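Local coordinates for protein putative phosphinothricin acetyltransferase YwnH (Bacillus subtilis, PDB 1VHS) that probably inactivates the antibiotic and herbicide phosphinothricin by transferring the acetyl group of acetyl-CoA to its amino group, at residues L5-H10 with P53-E58; R11-V16 with D40-F45; A66-E71 with V85-D90. All coordinates share one frame; numbering follows the deposited sequence.

Contact 1 (L5-H10 with P53-E58); sequences LRLAEH and PLYVAE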
loop_
_atom_site.group_PDB
_atom_site.type_symbol
_atom_site.label_atom_id
_atom_site.label_comp_id
_atom_site.label_asym_id
_atom_site.label_seq_id
_atom_site.Cartn_x
_atom_site.Cartn_y
_atom_site.Cartn_z
ATOM N N LEU A 5 -11.317 -10.271 -0.861
ATOM C CA LEU A 5 -10.098 -10.070 -1.641
ATOM C C LEU A 5 -9.901 -11.081 -2.761
ATOM O O LEU A 5 -10.248 -12.254 -2.623
ATOM C CB LEU A 5 -8.872 -10.126 -0.728
ATOM C CG LEU A 5 -8.533 -8.906 0.129
ATOM C CD1 LEU A 5 -7.406 -9.257 1.075
ATOM C CD2 LEU A 5 -8.131 -7.744 -0.768
ATOM N N ARG A 6 -9.335 -10.608 -3.866
ATOM C CA ARG A 6 -9.024 -11.443 -5.020
ATOM C C ARG A 6 -7.882 -10.785 -5.790
ATOM O O ARG A 6 -7.641 -9.587 -5.646
ATOM C CB ARG A 6 -10.241 -11.573 -5.942
ATOM C CG ARG A 6 -10.685 -10.262 -6.558
ATOM C CD ARG A 6 -11.814 -10.472 -7.565
ATOM N NE ARG A 6 -12.376 -9.207 -8.042
ATOM C CZ ARG A 6 -11.808 -8.411 -8.946
ATOM N NH1 ARG A 6 -10.644 -8.733 -9.496
ATOM N NH2 ARG A 6 -12.409 -7.284 -9.303
ATOM N N LEU A 7 -7.173 -11.567 -6.598
ATOM C CA LEU A 7 -6.087 -11.031 -7.402
ATOM C C LEU A 7 -6.635 -9.998 -8.390
ATOM O O LEU A 7 -7.702 -10.191 -8.985
ATOM C CB LEU A 7 -5.391 -12.159 -8.167
ATOM C CG LEU A 7 -4.543 -13.116 -7.324
ATOM C CD1 LEU A 7 -4.266 -14.398 -8.094
ATOM C CD2 LEU A 7 -3.238 -12.420 -6.941
ATOM N N ALA A 8 -5.914 -8.896 -8.555
ATOM C CA ALA A 8 -6.329 -7.846 -9.479
ATOM C C ALA A 8 -6.275 -8.343 -10.919
ATOM O O ALA A 8 -5.512 -9.254 -11.251
ATOM C CB ALA A 8 -5.424 -6.613 -9.324
ATOM N N GLU A 9 -7.089 -7.724 -11.766
ATOM C CA GLU A 9 -7.160 -8.065 -13.179
ATOM C C GLU A 9 -7.039 -6.767 -13.966
ATOM O O GLU A 9 -7.235 -5.681 -13.417
ATOM C CB GLU A 9 -8.498 -8.747 -13.475
ATOM C CG GLU A 9 -8.878 -9.748 -12.403
ATOM C CD GLU A 9 -10.205 -10.429 -12.656
ATOM O OE1 GLU A 9 -11.202 -9.731 -12.948
ATOM O OE2 GLU A 9 -10.247 -11.669 -12.542
ATOM N N HIS A 10 -6.733 -6.876 -15.252
ATOM C CA HIS A 10 -6.575 -5.691 -16.084
ATOM C C HIS A 10 -7.755 -4.721 -16.021
ATOM O O HIS A 10 -7.553 -3.509 -15.932
ATOM C CB HIS A 10 -6.314 -6.093 -17.537
ATOM C CG HIS A 10 -5.940 -4.943 -18.419
ATOM N ND1 HIS A 10 -6.783 -3.877 -18.651
ATOM C CD2 HIS A 10 -4.805 -4.680 -19.109
ATOM C CE1 HIS A 10 -6.184 -3.009 -19.445
ATOM N NE2 HIS A 10 -4.983 -3.472 -19.738
ATOM N N PRO A 53 2.108 -9.867 -5.868
ATOM C CA PRO A 53 0.855 -9.437 -6.480
ATOM C C PRO A 53 0.138 -8.201 -5.985
ATOM O O PRO A 53 0.498 -7.580 -4.982
ATOM C CB PRO A 53 -0.017 -10.675 -6.342
ATOM C CG PRO A 53 0.382 -11.189 -4.989
ATOM C CD PRO A 53 1.879 -10.939 -4.880
ATOM N N LEU A 54 -0.892 -7.859 -6.747
ATOM C CA LEU A 54 -1.769 -6.749 -6.454
ATOM C C LEU A 54 -3.121 -7.401 -6.216
ATOM O O LEU A 54 -3.615 -8.141 -7.070
ATOM C CB LEU A 54 -1.864 -5.799 -7.651
ATOM C CG LEU A 54 -2.862 -4.651 -7.480
ATOM C CD1 LEU A 54 -2.429 -3.780 -6.306
ATOM C CD2 LEU A 54 -2.928 -3.825 -8.763
ATOM N N TYR A 55 -3.696 -7.162 -5.044
ATOM C CA TYR A 55 -5.005 -7.706 -4.713
ATOM C C TYR A 55 -6.000 -6.567 -4.606
ATOM O O TYR A 55 -5.651 -5.473 -4.177
ATOM C CB TYR A 55 -4.989 -8.423 -3.364
ATOM C CG TYR A 55 -4.111 -9.642 -3.300
ATOM C CD1 TYR A 55 -2.762 -9.534 -2.963
ATOM C CD2 TYR A 55 -4.621 -10.907 -3.579
ATOM C CE1 TYR A 55 -1.945 -10.653 -2.901
ATOM C CE2 TYR A 55 -3.807 -12.038 -3.523
ATOM C CZ TYR A 55 -2.473 -11.903 -3.184
ATOM O OH TYR A 55 -1.656 -13.010 -3.150
ATOM N N VAL A 56 -7.241 -6.819 -4.998
ATOM C CA VAL A 56 -8.263 -5.800 -4.864
ATOM C C VAL A 56 -9.303 -6.347 -3.902
ATOM O O VAL A 56 -9.462 -7.565 -3.767
ATOM C CB VAL A 56 -8.929 -5.440 -6.218
ATOM C CG1 VAL A 56 -7.931 -4.707 -7.107
ATOM C CG2 VAL A 56 -9.431 -6.694 -6.914
ATOM N N ALA A 57 -9.978 -5.443 -3.207
ATOM C CA ALA A 57 -11.009 -5.816 -2.256
ATOM C C ALA A 57 -12.336 -5.279 -2.773
ATOM O O ALA A 57 -12.466 -4.084 -3.068
ATOM C CB ALA A 57 -10.700 -5.236 -0.885
ATOM N N GLU A 58 -13.314 -6.172 -2.898
ATOM C CA GLU A 58 -14.635 -5.797 -3.388
ATOM C C GLU A 58 -15.626 -5.648 -2.252
ATOM O O GLU A 58 -15.602 -6.419 -1.294
ATOM C CB GLU A 58 -15.179 -6.854 -4.358
ATOM C CG GLU A 58 -14.499 -6.917 -5.715
ATOM C CD GLU A 58 -15.186 -7.894 -6.657
ATOM O OE1 GLU A 58 -14.766 -7.988 -7.831
ATOM O OE2 GLU A 58 -16.148 -8.566 -6.227
#
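The side chain of R6 leaves the backbone with CG in the crowded position between N and the carbonyl carbon (chi1 64°) and then runs extended from CG to NE, while E58, with CG beside its own N and an extended chain, reaches back to meet it. Both residues belong to the antiparallel edge of the GNAT sheet, where the outermost strand 4-7 pairs with strand 54-58. The reciprocal hydrogen bonds of the antiparallel hydrogen-bonded pair R6-V56, R6 N to V56 O and V56 N to R6 O, join the main chains, each nearly along the C=O axis. Just past the strand, A8 N prolongs the pairing, donating to L54 O at 2.8 Å.

Above this ladder the guanidinium of R6 grips one oxygen side-on. NE to E58 OE1 is 2.7 Å and NH2 to E58 OE1 is 2.9 Å, so a single carboxylate oxygen takes both N-H groups. It lies close to the guanidinium plane, yet the two planar groups stand 81° apart; NE meets the oxygen from above the carboxylate plane, whereas NH2 points at the anti lone pair of OE1. V56 CG2 packs against the centre of one guanidinium face, 3.5 Å from its plane. NH1 turns the other way, to a salt bridge with D12; E9 OE1, a long 3.6 Å from R6 NH1 and well out of the guanidinium plane, acts by charge alone. Three acids thus surround one positive charge, probably favouring the charged form of each.

On the face bearing L5 and A57, L5 CD2 packs on A57 CB at 3.6 Å, and helix 98-109 covers this side through L102 and E105. L7 lies alongside the Y55 ring, and its CD2 touches both Y55 CE2 at 3.5 Å and P53 CB at 3.7 Å.

Contact 2 (R11-V16 with D40-F45); sequences RDLEAV and DRMEWF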
loop_
_atom_site.group_PDB
_atom_site.type_symbol
_atom_site.label_atom_id
_atom_site.label_comp_id
_atom_site.label_asym_id
_atom_site.label_seq_id
_atom_site.Cartn_x
_atom_site.Cartn_y
_atom_site.Cartn_z
ATOM N N ARG A 11 -8.982 -5.239 -16.056
ATOM C CA ARG A 11 -10.151 -4.366 -16.015
ATOM C C ARG A 11 -10.277 -3.618 -14.691
ATOM O O ARG A 11 -11.128 -2.741 -14.553
ATOM C CB ARG A 11 -11.440 -5.158 -16.301
ATOM C CG ARG A 11 -11.845 -6.138 -15.221
ATOM C CD ARG A 11 -12.842 -7.163 -15.761
ATOM N NE ARG A 11 -14.186 -6.632 -15.970
ATOM C CZ ARG A 11 -15.114 -6.549 -15.020
ATOM N NH1 ARG A 11 -14.842 -6.956 -13.789
ATOM N NH2 ARG A 11 -16.328 -6.089 -15.305
ATOM N N ASP A 12 -9.423 -3.955 -13.725
ATOM C CA ASP A 12 -9.434 -3.299 -12.416
ATOM C C ASP A 12 -8.539 -2.057 -12.376
ATOM O O ASP A 12 -8.660 -1.235 -11.468
ATOM C CB ASP A 12 -8.952 -4.264 -11.331
ATOM C CG ASP A 12 -9.879 -5.447 -11.140
ATOM O OD1 ASP A 12 -9.381 -6.525 -10.757
ATOM O OD2 ASP A 12 -11.095 -5.293 -11.357
ATOM N N LEU A 13 -7.639 -1.925 -13.345
ATOM C CA LEU A 13 -6.723 -0.779 -13.366
ATOM C C LEU A 13 -7.445 0.551 -13.177
ATOM O O LEU A 13 -7.007 1.396 -12.399
ATOM C CB LEU A 13 -5.920 -0.751 -14.670
ATOM C CG LEU A 13 -4.911 0.398 -14.789
ATOM C CD1 LEU A 13 -3.908 0.326 -13.640
ATOM C CD2 LEU A 13 -4.198 0.324 -16.129
ATOM N N GLU A 14 -8.555 0.737 -13.887
ATOM C CA GLU A 14 -9.342 1.964 -13.784
ATOM C C GLU A 14 -9.760 2.277 -12.343
ATOM O O GLU A 14 -9.581 3.402 -11.862
ATOM C CB GLU A 14 -10.580 1.856 -14.696
ATOM C CG GLU A 14 -11.741 2.772 -14.334
ATOM C CD GLU A 14 -12.612 2.199 -13.233
ATOM O OE1 GLU A 14 -13.205 1.120 -13.442
ATOM O OE2 GLU A 14 -12.704 2.824 -12.155
ATOM N N ALA A 15 -10.310 1.280 -11.656
ATOM C CA ALA A 15 -10.753 1.452 -10.276
ATOM C C ALA A 15 -9.570 1.637 -9.321
ATOM O O ALA A 15 -9.661 2.387 -8.352
ATOM C CB ALA A 15 -11.578 0.250 -9.847
ATOM N N VAL A 16 -8.471 0.942 -9.598
ATOM C CA VAL A 16 -7.272 1.023 -8.764
ATOM C C VAL A 16 -6.707 2.440 -8.813
ATOM O O VAL A 16 -6.351 3.008 -7.780
ATOM C CB VAL A 16 -6.198 0.002 -9.235
ATOM C CG1 VAL A 16 -4.869 0.258 -8.536
ATOM C CG2 VAL A 16 -6.668 -1.418 -8.933
ATOM N N ASP A 40 -0.451 6.168 -17.127
ATOM C CA ASP A 40 0.751 6.503 -16.369
ATOM C C ASP A 40 1.109 5.413 -15.364
ATOM O O ASP A 40 2.209 5.411 -14.813
ATOM C CB ASP A 40 0.572 7.820 -15.604
ATOM C CG ASP A 40 0.211 8.985 -16.503
ATOM O OD1 ASP A 40 0.844 9.143 -17.569
ATOM O OD2 ASP A 40 -0.700 9.753 -16.128
ATOM N N ARG A 41 0.183 4.487 -15.127
ATOM C CA ARG A 41 0.413 3.419 -14.158
ATOM C C ARG A 41 0.351 2.012 -14.749
ATOM O O ARG A 41 0.438 1.024 -14.020
ATOM C CB ARG A 41 -0.602 3.540 -13.017
ATOM C CG ARG A 41 -0.541 4.865 -12.277
ATOM C CD ARG A 41 0.665 4.949 -11.348
ATOM N NE ARG A 41 0.467 4.162 -10.132
ATOM C CZ ARG A 41 1.325 4.114 -9.118
ATOM N NH1 ARG A 41 2.454 4.809 -9.165
ATOM N NH2 ARG A 41 1.048 3.382 -8.047
HETATM N N MSE A 42 0.207 1.919 -16.068
HETATM C CA MSE A 42 0.131 0.620 -16.725
HETATM C C MSE A 42 1.371 -0.227 -16.458
HETATM O O MSE A 42 1.273 -1.440 -16.276
HETATM C CB MSE A 42 -0.056 0.797 -18.234
HETATM C CG MSE A 42 -0.167 -0.514 -19.001
HETATM SE SE MSE A 42 -1.586 -1.654 -18.345
HETATM C CE MSE A 42 -1.063 -3.309 -19.192
ATOM N N GLU A 43 2.537 0.414 -16.439
ATOM C CA GLU A 43 3.790 -0.295 -16.186
ATOM C C GLU A 43 3.795 -0.891 -14.784
ATOM O O GLU A 43 4.029 -2.083 -14.602
ATOM C CB GLU A 43 4.983 0.653 -16.343
ATOM C CG GLU A 43 5.245 1.086 -17.773
ATOM C CD GLU A 43 5.638 -0.071 -18.674
ATOM O OE1 GLU A 43 5.858 0.162 -19.882
ATOM O OE2 GLU A 43 5.729 -1.216 -18.176
ATOM N N TRP A 44 3.540 -0.042 -13.797
ATOM C CA TRP A 44 3.497 -0.457 -12.403
ATOM C C TRP A 44 2.515 -1.610 -12.231
ATOM O O TRP A 44 2.814 -2.611 -11.576
ATOM C CB TRP A 44 3.064 0.725 -11.537
ATOM C CG TRP A 44 2.681 0.355 -10.143
ATOM C CD1 TRP A 44 3.519 0.084 -9.100
ATOM C CD2 TRP A 44 1.349 0.204 -9.641
ATOM N NE1 TRP A 44 2.790 -0.227 -7.976
ATOM C CE2 TRP A 44 1.454 -0.162 -8.281
ATOM C CE3 TRP A 44 0.074 0.341 -10.210
ATOM C CZ2 TRP A 44 0.333 -0.393 -7.479
ATOM C CZ3 TRP A 44 -1.043 0.110 -9.410
ATOM C CH2 TRP A 44 -0.904 -0.253 -8.059
ATOM N N PHE A 45 1.341 -1.459 -12.832
ATOM C CA PHE A 45 0.295 -2.466 -12.750
ATOM C C PHE A 45 0.766 -3.821 -13.262
ATOM O O PHE A 45 0.706 -4.818 -12.544
ATOM C CB PHE A 45 -0.926 -2.011 -13.550
ATOM C CG PHE A 45 -2.154 -2.836 -13.299
ATOM C CD1 PHE A 45 -2.826 -2.751 -12.085
ATOM C CD2 PHE A 45 -2.635 -3.703 -14.273
ATOM C CE1 PHE A 45 -3.967 -3.519 -11.843
ATOM C CE2 PHE A 45 -3.774 -4.476 -14.041
ATOM C CZ PHE A 45 -4.440 -4.382 -12.823
#
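Two short helical segments face each other here, with backbone hydrogen bonds V16 N to D12 O and F45 N to R41 O; the CA atoms nearest each other are those of L13 and F45, 7.2 Å apart. No hydrogen bond crosses between them, and side chains carry most of the contact. L13 and F45 both hold CG anti to the backbone N, and the two slide past each other in opposite directions. L13 CB stands squarely over the F45 ring, 4.2 Å from its centroid and 4° off the normal, a CH-pi contact, while L13 CD1 lies at the root of the ring, 3.6 Å from F45 CG and CD1.

In the GNAT fold these are the helices that follow the first strand, and here they lie over one side of the sheet: V16 also touches V56, and F45 touches L54. The side chains of L13 and selenomethionine M42 cross at about a right angle, with L13 CD2 4.0 Å from M42 SE. One turn on, V16 CG1 meets the edge of the W44 indole, near its plane, at 3.9 Å from CZ3. R41 NH2 lies over the centre of one face of that indole, 3.5 Å above the plane.

Contact 3 (A66-E71 with V85-D90); sequences AWISFE and VSIYID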
loop_
_atom_site.group_PDB
_atom_site.type_symbol
_atom_site.label_atom_id
_atom_site.label_comp_id
_atom_site.label_asym_id
_atom_site.label_seq_id
_atom_site.Cartn_x
_atom_site.Cartn_y
_atom_site.Cartn_z
ATOM N N ALA A 66 -10.818 -1.026 -2.401
ATOM C CA ALA A 66 -9.461 -0.859 -1.888
ATOM C C ALA A 66 -8.534 -1.864 -2.546
ATOM O O ALA A 66 -8.984 -2.772 -3.237
ATOM C CB ALA A 66 -9.456 -1.069 -0.370
ATOM N N TRP A 67 -7.232 -1.686 -2.352
ATOM C CA TRP A 67 -6.272 -2.622 -2.904
ATOM C C TRP A 67 -5.016 -2.733 -2.059
ATOM O O TRP A 67 -4.700 -1.838 -1.272
ATOM C CB TRP A 67 -5.909 -2.286 -4.365
ATOM C CG TRP A 67 -5.489 -0.866 -4.685
ATOM C CD1 TRP A 67 -6.298 0.154 -5.097
ATOM C CD2 TRP A 67 -4.150 -0.354 -4.722
ATOM N NE1 TRP A 67 -5.547 1.264 -5.402
ATOM C CE2 TRP A 67 -4.225 0.980 -5.180
ATOM C CE3 TRP A 67 -2.893 -0.897 -4.419
ATOM C CZ2 TRP A 67 -3.092 1.782 -5.345
ATOM C CZ3 TRP A 67 -1.764 -0.101 -4.582
ATOM C CH2 TRP A 67 -1.872 1.225 -5.043
ATOM N N ILE A 68 -4.334 -3.861 -2.213
ATOM C CA ILE A 68 -3.096 -4.157 -1.494
ATOM C C ILE A 68 -2.063 -4.555 -2.536
ATOM O O ILE A 68 -2.285 -5.471 -3.329
ATOM C CB ILE A 68 -3.261 -5.347 -0.532
ATOM C CG1 ILE A 68 -4.432 -5.115 0.420
ATOM C CG2 ILE A 68 -1.980 -5.541 0.274
ATOM C CD1 ILE A 68 -4.726 -6.329 1.292
ATOM N N SER A 69 -0.930 -3.868 -2.531
ATOM C CA SER A 69 0.122 -4.143 -3.493
ATOM C C SER A 69 1.399 -4.586 -2.799
ATOM O O SER A 69 1.818 -3.962 -1.825
ATOM C CB SER A 69 0.410 -2.876 -4.315
ATOM O OG SER A 69 1.603 -2.999 -5.073
ATOM N N PHE A 70 1.994 -5.677 -3.280
ATOM C CA PHE A 70 3.269 -6.140 -2.741
ATOM C C PHE A 70 4.273 -5.766 -3.826
ATOM O O PHE A 70 4.060 -6.051 -5.003
ATOM C CB PHE A 70 3.288 -7.651 -2.516
ATOM C CG PHE A 70 2.465 -8.095 -1.344
ATOM C CD1 PHE A 70 1.132 -8.460 -1.509
ATOM C CD2 PHE A 70 3.014 -8.114 -0.068
ATOM C CE1 PHE A 70 0.354 -8.836 -0.411
ATOM C CE2 PHE A 70 2.246 -8.487 1.040
ATOM C CZ PHE A 70 0.914 -8.848 0.866
ATOM N N GLU A 71 5.355 -5.107 -3.438
ATOM C CA GLU A 71 6.350 -4.690 -4.416
ATOM C C GLU A 71 7.750 -5.043 -3.968
ATOM O O GLU A 71 8.015 -5.166 -2.773
ATOM C CB GLU A 71 6.225 -3.187 -4.658
ATOM C CG GLU A 71 4.918 -2.807 -5.347
ATOM C CD GLU A 71 4.628 -1.324 -5.295
ATOM O OE1 GLU A 71 5.538 -0.527 -5.610
ATOM O OE2 GLU A 71 3.485 -0.957 -4.947
ATOM N N VAL A 85 4.760 -3.318 1.263
ATOM C CA VAL A 85 3.322 -3.507 1.168
ATOM C C VAL A 85 2.695 -2.118 1.143
ATOM O O VAL A 85 3.038 -1.256 1.959
ATOM C CB VAL A 85 2.741 -4.328 2.350
ATOM C CG1 VAL A 85 3.015 -3.633 3.684
ATOM C CG2 VAL A 85 1.234 -4.512 2.144
ATOM N N SER A 86 1.809 -1.895 0.175
ATOM C CA SER A 86 1.120 -0.620 0.024
ATOM C C SER A 86 -0.382 -0.885 0.056
ATOM O O SER A 86 -0.872 -1.786 -0.618
ATOM C CB SER A 86 1.508 0.041 -1.307
ATOM O OG SER A 86 1.121 -0.760 -2.405
ATOM N N ILE A 87 -1.106 -0.107 0.853
ATOM C CA ILE A 87 -2.542 -0.271 0.970
ATOM C C ILE A 87 -3.271 1.047 0.742
ATOM O O ILE A 87 -3.003 2.039 1.421
ATOM C CB ILE A 87 -2.911 -0.815 2.367
ATOM C CG1 ILE A 87 -2.206 -2.154 2.595
ATOM C CG2 ILE A 87 -4.428 -0.961 2.497
ATOM C CD1 ILE A 87 -2.402 -2.741 3.985
ATOM N N TYR A 88 -4.186 1.056 -0.224
ATOM C CA TYR A 88 -4.972 2.248 -0.522
ATOM C C TYR A 88 -6.450 1.919 -0.399
ATOM O O TYR A 88 -6.907 0.868 -0.855
ATOM C CB TYR A 88 -4.676 2.771 -1.930
ATOM C CG TYR A 88 -3.333 3.457 -2.036
ATOM C CD1 TYR A 88 -2.158 2.717 -2.145
ATOM C CD2 TYR A 88 -3.235 4.850 -1.995
ATOM C CE1 TYR A 88 -0.912 3.348 -2.212
ATOM C CE2 TYR A 88 -1.992 5.491 -2.060
ATOM C CZ TYR A 88 -0.839 4.732 -2.167
ATOM O OH TYR A 88 0.390 5.351 -2.223
ATOM N N ILE A 89 -7.187 2.823 0.228
ATOM C CA ILE A 89 -8.616 2.645 0.441
ATOM C C ILE A 89 -9.373 3.800 -0.200
ATOM O O ILE A 89 -8.941 4.951 -0.122
ATOM C CB ILE A 89 -8.933 2.619 1.948
ATOM C CG1 ILE A 89 -8.033 1.597 2.645
ATOM C CG2 ILE A 89 -10.404 2.279 2.171
ATOM C CD1 ILE A 89 -8.139 1.612 4.159
ATOM N N ASP A 90 -10.494 3.494 -0.846
ATOM C CA ASP A 90 -11.295 4.536 -1.473
ATOM C C ASP A 90 -11.599 5.572 -0.397
ATOM O O ASP A 90 -12.135 5.241 0.662
ATOM C CB ASP A 90 -12.593 3.945 -2.036
ATOM C CG ASP A 90 -13.437 4.973 -2.770
ATOM O OD1 ASP A 90 -14.377 4.567 -3.487
ATOM O OD2 ASP A 90 -13.175 6.184 -2.629
HETATM O O HOH W 1 1.991 1.336 -4.520
#
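W67 leaves its strand with CG in the crowded position between N and the carbonyl carbon (chi1 51°), which brings its indole alongside Y88, the two side chains pointing the same way. From CB the chain turns into the five-membered ring, over whose face Y88 CB stands 4.0 Å from the centroid as a CH-pi contact. NE1, at the flank, gives a weak hydrogen bond to V16 O of helix 13-24. Further out, CZ2 passes Y88 CD1, and at the far end CH2 comes within 3.3 Å of Y88 CD1. The six-membered ring and the Y88 ring are nearly parallel, at 23°, but slid apart so that they barely overlap. W67 CZ3 lies 3.7 Å from S86 OG.

Beneath the rings, W67 and Y88 exchange two backbone bonds, as do S69 and S86, the straightest being S69 N to S86 O at 2.8 Å. Beyond the indole, E71 OE2 takes a bond from S69 OG through its anti lone pair, and a water bridges that same oxygen to S86 OG. On the other face, I68 CG2 packs on V85 CG2 at 3.9 Å, beside I87 and I89, which meet L102 of helix 98-109. The strands form the antiparallel hairpin at the centre of the GNAT sheet, and its second strand carries I87, Y88 and I89, predicted to bind acetyl-CoA, as the corresponding strand does in GNAT enzymes.

How the contacts relate
From the N terminus, the chain lays down edge strand 4-7 and passes through a short loop into helix 13-24. Contact 2 brings helix 42-46 back to the start of that helix, closing a loop nested inside the larger one that contact 1 closes when strand 54-58 pairs with the first strand. Contact 3 follows in series as the hairpin of strands 64-72 and 82-89, extending the same sheet beside strand 54-58. Cross-ties link all three: F45 packs on E9 and H10 (contacts 1 and 2), Y55 N meets I68 O (1 and 3) and W44 NE1 meets E71 OE2 (2 and 3). Helices 13-24 and 42-46 are thus tied to the first four strands.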